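Local coordinates for protein transcription factor TAU subunit SFC1 (PDB 4BJI) that binds boxA promoter DNA of tRNA genes as part of the tauA domain of TFIIIC, this chain being the subunit's DNA-binding domain, at residues I13-G18 against Y80-G85; S84-D89 against S161-D166. All coordinates share one frame; numbering follows the deposited sequence. Where two conformers were deposited one is given.

Contact 1: residues I13-G18 against Y80-G85; sequences ITTNMG and YLWTSG
Ile13 O accepts a hydrogen bond from Leu81 N (2.9 Å), the first rung of a parallel beta ladder that adds the short strand 14-15 to the edge of a mixed four-stranded sheet, within a region of helix-turn-helix family sequence. On the sheet face that carries Leu81, Thr14 brings its methyl CG2 to the methyl CG2 of Thr83. Thr15 N donates to Leu81 O at 2.9 Å, and Thr15 O receives Thr83 N in a nearly straight bond (165° at the hydrogen).

The Thr15 side chain turns to the other face, among aromatic rings. Its OG1 lies between backbone N and carbonyl carbon (chi1 50°), a position that sets it over one face of the Trp82 indole, 3.3 Å from Trp82 CE3, and at the edge of the Tyr80 ring. Thr15 CB makes a CH-pi contact with the six-membered ring, while in the conformer given OG1 is buried with no hydrogen-bond partner in the model. Trp82 NE1 is held by Thr92 OG1 on strand 90-93. An alanine in place of Trp82 would probably open a gap beside the Thr15 side chain and deprive Met17 of its aromatic partner.

At Asn16 the chain leaves the ladder in an Asx turn, OD1 accepting from Gly18 N. The side chain of Met17, a selenomethionine, bends at chi2 and chi3, and its SE approaches the indole obliquely, 4.1 Å from Trp82 CZ3. A water then joins the segments, accepting from Met17 N (2.9 Å) and lying 2.7 Å from Ser84 OG.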
loop_
_atom_site.group_PDB
_atom_site.type_symbol
_atom_site.label_atom_id
_atom_site.label_comp_id
_atom_site.label_asym_id
_atom_site.label_seq_id
_atom_site.Cartn_x
_atom_site.Cartn_y
_atom_site.Cartn_z
ATOM N N ILE A 13 -4.192 13.859 -9.329
ATOM C CA ILE A 13 -5.626 13.606 -9.245
ATOM C C ILE A 13 -5.886 12.597 -8.159
ATOM O O ILE A 13 -5.238 11.545 -8.139
ATOM C CB ILE A 13 -6.160 13.056 -10.584
ATOM C CG1 ILE A 13 -5.878 14.055 -11.711
ATOM C CG2 ILE A 13 -7.652 12.737 -10.476
ATOM C CD1 ILE A 13 -6.015 13.465 -13.077
ATOM N N THR A 14 -6.771 12.953 -7.231
ATOM C CA THR A 14 -7.123 12.077 -6.128
ATOM C C THR A 14 -8.488 11.450 -6.333
ATOM O O THR A 14 -9.363 12.018 -6.981
ATOM C CB THR A 14 -7.084 12.789 -4.802
ATOM O OG1 THR A 14 -8.044 13.859 -4.820
ATOM C CG2 THR A 14 -5.694 13.314 -4.519
ATOM N N THR A 15 -8.633 10.237 -5.785
ATOM C CA THR A 15 -9.871 9.451 -5.850
ATOM C C THR A 15 -10.258 8.901 -4.482
ATOM O O THR A 15 -9.443 8.726 -3.591
ATOM C CB THR A 15 -9.757 8.219 -6.818
ATOM O OG1 THR A 15 -8.592 7.474 -6.515
ATOM C CG2 THR A 15 -9.718 8.662 -8.261
ATOM N N ASN A 16 -11.552 8.614 -4.348
ATOM C CA ASN A 16 -12.038 7.741 -3.285
ATOM C C ASN A 16 -12.886 6.625 -3.889
ATOM O O ASN A 16 -13.127 6.585 -5.093
ATOM C CB ASN A 16 -12.781 8.551 -2.222
ATOM C CG ASN A 16 -14.045 9.218 -2.748
ATOM O OD1 ASN A 16 -14.920 8.567 -3.338
ATOM N ND2 ASN A 16 -14.172 10.506 -2.491
HETATM N N MSE A 17 -13.354 5.725 -3.029
HETATM C CA MSE A 17 -14.039 4.525 -3.484
HETATM C C MSE A 17 -15.358 4.783 -4.187
HETATM O O MSE A 17 -15.885 3.892 -4.870
HETATM C CB MSE A 17 -14.281 3.574 -2.317
HETATM C CG MSE A 17 -12.981 2.895 -1.851
HETATM SE SE MSE A 17 -12.307 1.560 -3.111
HETATM C CE MSE A 17 -13.686 0.256 -2.821
ATOM N N GLY A 18 -15.897 5.972 -4.006
ATOM C CA GLY A 18 -17.139 6.334 -4.662
ATOM C C GLY A 18 -17.014 6.850 -6.082
ATOM O O GLY A 18 -18.046 7.078 -6.748
ATOM N N TYR A 80 -2.759 8.121 -10.452
ATOM C CA TYR A 80 -3.646 8.896 -9.590
ATOM C C TYR A 80 -3.530 8.343 -8.162
ATOM O O TYR A 80 -3.006 7.240 -7.963
ATOM C CB TYR A 80 -5.099 8.826 -10.110
ATOM C CG TYR A 80 -5.719 7.445 -10.116
ATOM C CD1 TYR A 80 -5.521 6.555 -11.172
ATOM C CD2 TYR A 80 -6.491 7.013 -9.055
ATOM C CE1 TYR A 80 -6.101 5.274 -11.159
ATOM C CE2 TYR A 80 -7.044 5.749 -9.020
ATOM C CZ TYR A 80 -6.872 4.892 -10.074
ATOM O OH TYR A 80 -7.428 3.629 -10.000
ATOM N N LEU A 81 -4.022 9.063 -7.170
ATOM C CA LEU A 81 -3.784 8.762 -5.771
ATOM C C LEU A 81 -5.077 8.551 -4.997
ATOM O O LEU A 81 -5.953 9.416 -5.019
ATOM C CB LEU A 81 -3.032 9.931 -5.129
ATOM C CG LEU A 81 -2.808 9.898 -3.624
ATOM C CD1 LEU A 81 -1.965 8.738 -3.174
ATOM C CD2 LEU A 81 -2.166 11.229 -3.150
ATOM N N TRP A 82 -5.215 7.419 -4.331
ATOM C CA TRP A 82 -6.369 7.188 -3.451
ATOM C C TRP A 82 -6.199 7.923 -2.135
ATOM O O TRP A 82 -5.138 7.821 -1.510
ATOM C CB TRP A 82 -6.500 5.699 -3.146
ATOM C CG TRP A 82 -6.792 4.873 -4.358
ATOM C CD1 TRP A 82 -5.887 4.265 -5.162
ATOM C CD2 TRP A 82 -8.081 4.583 -4.929
ATOM N NE1 TRP A 82 -6.514 3.597 -6.182
ATOM C CE2 TRP A 82 -7.870 3.788 -6.069
ATOM C CE3 TRP A 82 -9.398 4.931 -4.586
ATOM C CZ2 TRP A 82 -8.923 3.346 -6.877
ATOM C CZ3 TRP A 82 -10.430 4.484 -5.373
ATOM C CH2 TRP A 82 -10.192 3.716 -6.516
ATOM N N THR A 83 -7.210 8.657 -1.686
ATOM C CA THR A 83 -7.027 9.323 -0.382
ATOM C C THR A 83 -7.784 8.679 0.754
ATOM O O THR A 83 -7.702 9.147 1.879
ATOM C CB THR A 83 -7.329 10.785 -0.464
ATOM O OG1 THR A 83 -8.572 10.927 -1.113
ATOM C CG2 THR A 83 -6.229 11.461 -1.288
ATOM N N SER A 84 -8.489 7.580 0.489
ATOM C CA SER A 84 -9.165 6.812 1.521
ATOM C C SER A 84 -9.499 5.441 0.931
ATOM O O SER A 84 -9.322 5.226 -0.267
ATOM C CB SER A 84 -10.416 7.542 1.978
ATOM O OG SER A 84 -11.261 7.763 0.870
ATOM N N GLY A 85 -10.018 4.552 1.773
ATOM C CA GLY A 85 -10.433 3.239 1.329
ATOM C C GLY A 85 -9.299 2.216 1.376
ATOM O O GLY A 85 -8.195 2.505 1.897
HETATM O O HOH W 1 -12.839 5.770 -0.168
#

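Contact 2: residues S84-D89 against S161-D166; sequences SGPFRD and SECHRD
A type I beta turn from Gly85 to Arg88, in the hairpin connection between strands 79-82 and 90-93, meets the loop that leads from helix 151-155 to helix 172-189. The contact thus joins the sheet of the N-terminal half, with its helix-turn-helix family sequence, to a later part of this DNA-binding domain. The turn is closed by Arg88 N donating to Gly85 O (3.0 Å).

Pro86, buried at the second position of the turn, has its ring set against a run of backbone carbonyls. CD comes within 3.3 Å of Arg165 O, CG lies 3.7 Å from His164 O, and CB is at the same distance from Asp166 O. Three successive carbonyl oxygens of the loop are therefore met by three different carbons of one pyrrolidine ring. Beside it, Gly85 CA makes a CA-H...O contact of 3.6 Å with Arg165 O, which consequently touches two consecutive residues of the turn. The backbone angles of Gly85 (phi 88°, psi -172°) would jam a CB against the preceding carbonyl oxygen.

Cys163 supplies the sulfur of the interface. Its SG is anti to the backbone N (chi1 -167°) and reaches the edge of the Phe87 ring, 3.9 Å from Phe87 CE2 and close to the ring plane, in a sulfur-aromatic contact; the same SG also packs against Pro86 CG. Pro86 and Phe87 both touch Gln108, and Phe87 also touches Pro98.

No hydrogen bond crosses between the two segments, so their fit rests on van der Waals contact, with the carbonyl oxygens probably adding weak electrostatic attraction to the slightly positive C-H groups of Gly85 and Pro86.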
loop_
_atom_site.group_PDB
_atom_site.type_symbol
_atom_site.label_atom_id
_atom_site.label_comp_id
_atom_site.label_asym_id
_atom_site.label_seq_id
_atom_site.Cartn_x
_atom_site.Cartn_y
_atom_site.Cartn_z
ATOM N N SER A 84 -8.489 7.580 0.489
ATOM C CA SER A 84 -9.165 6.812 1.521
ATOM C C SER A 84 -9.499 5.441 0.931
ATOM O O SER A 84 -9.322 5.226 -0.267
ATOM C CB SER A 84 -10.416 7.542 1.978
ATOM O OG SER A 84 -11.261 7.763 0.870
ATOM N N GLY A 85 -10.018 4.552 1.773
ATOM C CA GLY A 85 -10.433 3.239 1.329
ATOM C C GLY A 85 -9.299 2.216 1.376
ATOM O O GLY A 85 -8.195 2.505 1.897
ATOM N N PRO A 86 -9.542 1.031 0.830
ATOM C CA PRO A 86 -8.592 -0.081 0.943
ATOM C C PRO A 86 -7.316 0.129 0.152
ATOM O O PRO A 86 -6.358 -0.646 0.369
ATOM C CB PRO A 86 -9.383 -1.294 0.425
ATOM C CG PRO A 86 -10.440 -0.716 -0.453
ATOM C CD PRO A 86 -10.792 0.636 0.168
ATOM N N PHE A 87 -7.295 1.111 -0.760
ATOM C CA PHE A 87 -6.097 1.482 -1.502
ATOM C C PHE A 87 -5.551 2.850 -1.085
ATOM O O PHE A 87 -4.741 3.448 -1.788
ATOM C CB PHE A 87 -6.316 1.381 -3.013
ATOM C CG PHE A 87 -6.818 0.022 -3.425
ATOM C CD1 PHE A 87 -5.932 -1.041 -3.605
ATOM C CD2 PHE A 87 -8.163 -0.216 -3.594
ATOM C CE1 PHE A 87 -6.402 -2.315 -3.900
ATOM C CE2 PHE A 87 -8.613 -1.511 -3.911
ATOM C CZ PHE A 87 -7.723 -2.540 -4.056
ATOM N N ARG A 88 -5.969 3.342 0.089
ATOM C CA ARG A 88 -5.500 4.640 0.603
ATOM C C ARG A 88 -3.987 4.749 0.526
ATOM O O ARG A 88 -3.267 3.839 0.899
ATOM C CB ARG A 88 -5.978 4.823 2.040
ATOM C CG ARG A 88 -5.529 6.078 2.714
ATOM C CD ARG A 88 -5.757 5.979 4.230
ATOM N NE ARG A 88 -5.376 7.207 4.917
ATOM C CZ ARG A 88 -5.570 7.383 6.210
ATOM N NH1 ARG A 88 -6.145 6.412 6.899
ATOM N NH2 ARG A 88 -5.208 8.514 6.802
ATOM N N ASP A 89 -3.548 5.900 0.088
ATOM C CA ASP A 89 -2.122 6.257 0.070
ATOM C C ASP A 89 -1.328 5.422 -0.942
ATOM O O ASP A 89 -0.082 5.305 -0.847
ATOM C CB ASP A 89 -1.506 6.157 1.476
ATOM C CG ASP A 89 -2.075 7.182 2.414
ATOM O OD1 ASP A 89 -2.275 8.325 1.980
ATOM O OD2 ASP A 89 -2.398 6.805 3.557
ATOM N N SER A 161 -17.017 -11.128 -3.250
ATOM C CA SER A 161 -17.493 -10.943 -4.618
ATOM C C SER A 161 -17.555 -9.488 -5.078
ATOM O O SER A 161 -17.917 -9.227 -6.209
ATOM C CB SER A 161 -18.892 -11.554 -4.788
ATOM O OG SER A 161 -19.818 -10.715 -4.187
ATOM N N GLU A 162 -17.199 -8.564 -4.202
ATOM C CA GLU A 162 -17.168 -7.132 -4.538
ATOM C C GLU A 162 -16.140 -6.479 -3.638
ATOM O O GLU A 162 -15.881 -6.953 -2.535
ATOM C CB GLU A 162 -18.553 -6.529 -4.324
ATOM C CG GLU A 162 -18.706 -5.106 -4.826
ATOM C CD GLU A 162 -20.135 -4.597 -4.660
ATOM O OE1 GLU A 162 -20.980 -5.115 -5.405
ATOM O OE2 GLU A 162 -20.339 -3.772 -3.750
ATOM N N CYS A 163 -15.548 -5.387 -4.115
ATOM C CA CYS A 163 -14.544 -4.637 -3.360
ATOM C C CYS A 163 -15.235 -3.695 -2.369
ATOM O O CYS A 163 -15.880 -2.735 -2.756
ATOM C CB CYS A 163 -13.665 -3.839 -4.308
ATOM S SG CYS A 163 -12.181 -3.163 -3.598
ATOM N N HIS A 164 -15.125 -4.028 -1.090
ATOM C CA HIS A 164 -15.769 -3.290 -0.014
ATOM C C HIS A 164 -15.120 -1.947 0.259
ATOM O O HIS A 164 -13.889 -1.804 0.145
ATOM C CB HIS A 164 -15.731 -4.145 1.251
ATOM C CG HIS A 164 -16.503 -3.587 2.406
ATOM N ND1 HIS A 164 -15.925 -2.798 3.375
ATOM C CD2 HIS A 164 -17.793 -3.749 2.769
ATOM C CE1 HIS A 164 -16.835 -2.460 4.271
ATOM N NE2 HIS A 164 -17.978 -3.038 3.937
ATOM N N ARG A 165 -15.917 -0.954 0.633
ATOM C CA ARG A 165 -15.440 0.408 0.822
ATOM C C ARG A 165 -14.324 0.556 1.852
ATOM O O ARG A 165 -13.540 1.521 1.803
ATOM C CB ARG A 165 -16.629 1.306 1.203
ATOM C CG ARG A 165 -17.421 0.831 2.391
ATOM C CD ARG A 165 -18.799 1.523 2.436
ATOM N NE ARG A 165 -18.714 2.961 2.185
ATOM C CZ ARG A 165 -19.758 3.721 1.875
ATOM N NH1 ARG A 165 -20.959 3.173 1.765
ATOM N NH2 ARG A 165 -19.604 5.024 1.671
ATOM N N ASP A 166 -14.293 -0.353 2.824
ATOM C CA ASP A 166 -13.263 -0.352 3.880
ATOM C C ASP A 166 -12.278 -1.515 3.724
ATOM O O ASP A 166 -11.045 -1.303 3.775
ATOM C CB ASP A 166 -13.885 -0.466 5.267
ATOM C CG ASP A 166 -14.806 0.678 5.599
ATOM O OD1 ASP A 166 -14.527 1.809 5.173
ATOM O OD2 ASP A 166 -15.779 0.410 6.328
#

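How the contacts relate
The two ranges overlap at Ser84 and Gly85, where strand 79-82 gives way to the turn, but only Gly85 touches in both. Each contact is partly buried: Thr15, Tyr80 and Trp82 lie inside in contact 1, with Thr14, Asn16 and Thr83 exposed, whereas in contact 2 Pro86, Phe87 and Cys163 are buried and Arg165 and Asp166 exposed. Contact 1 is bonding within a sheet, with aromatic side chains gathered on one face; contact 2 packs a turn on an irregular loop and buries less surface, 189 against 501 Å². They also touch directly: Trp82 O probably accepts a hydrogen bond from Asp89 N, and Met17 CE packs on His164 O at 3.6 Å.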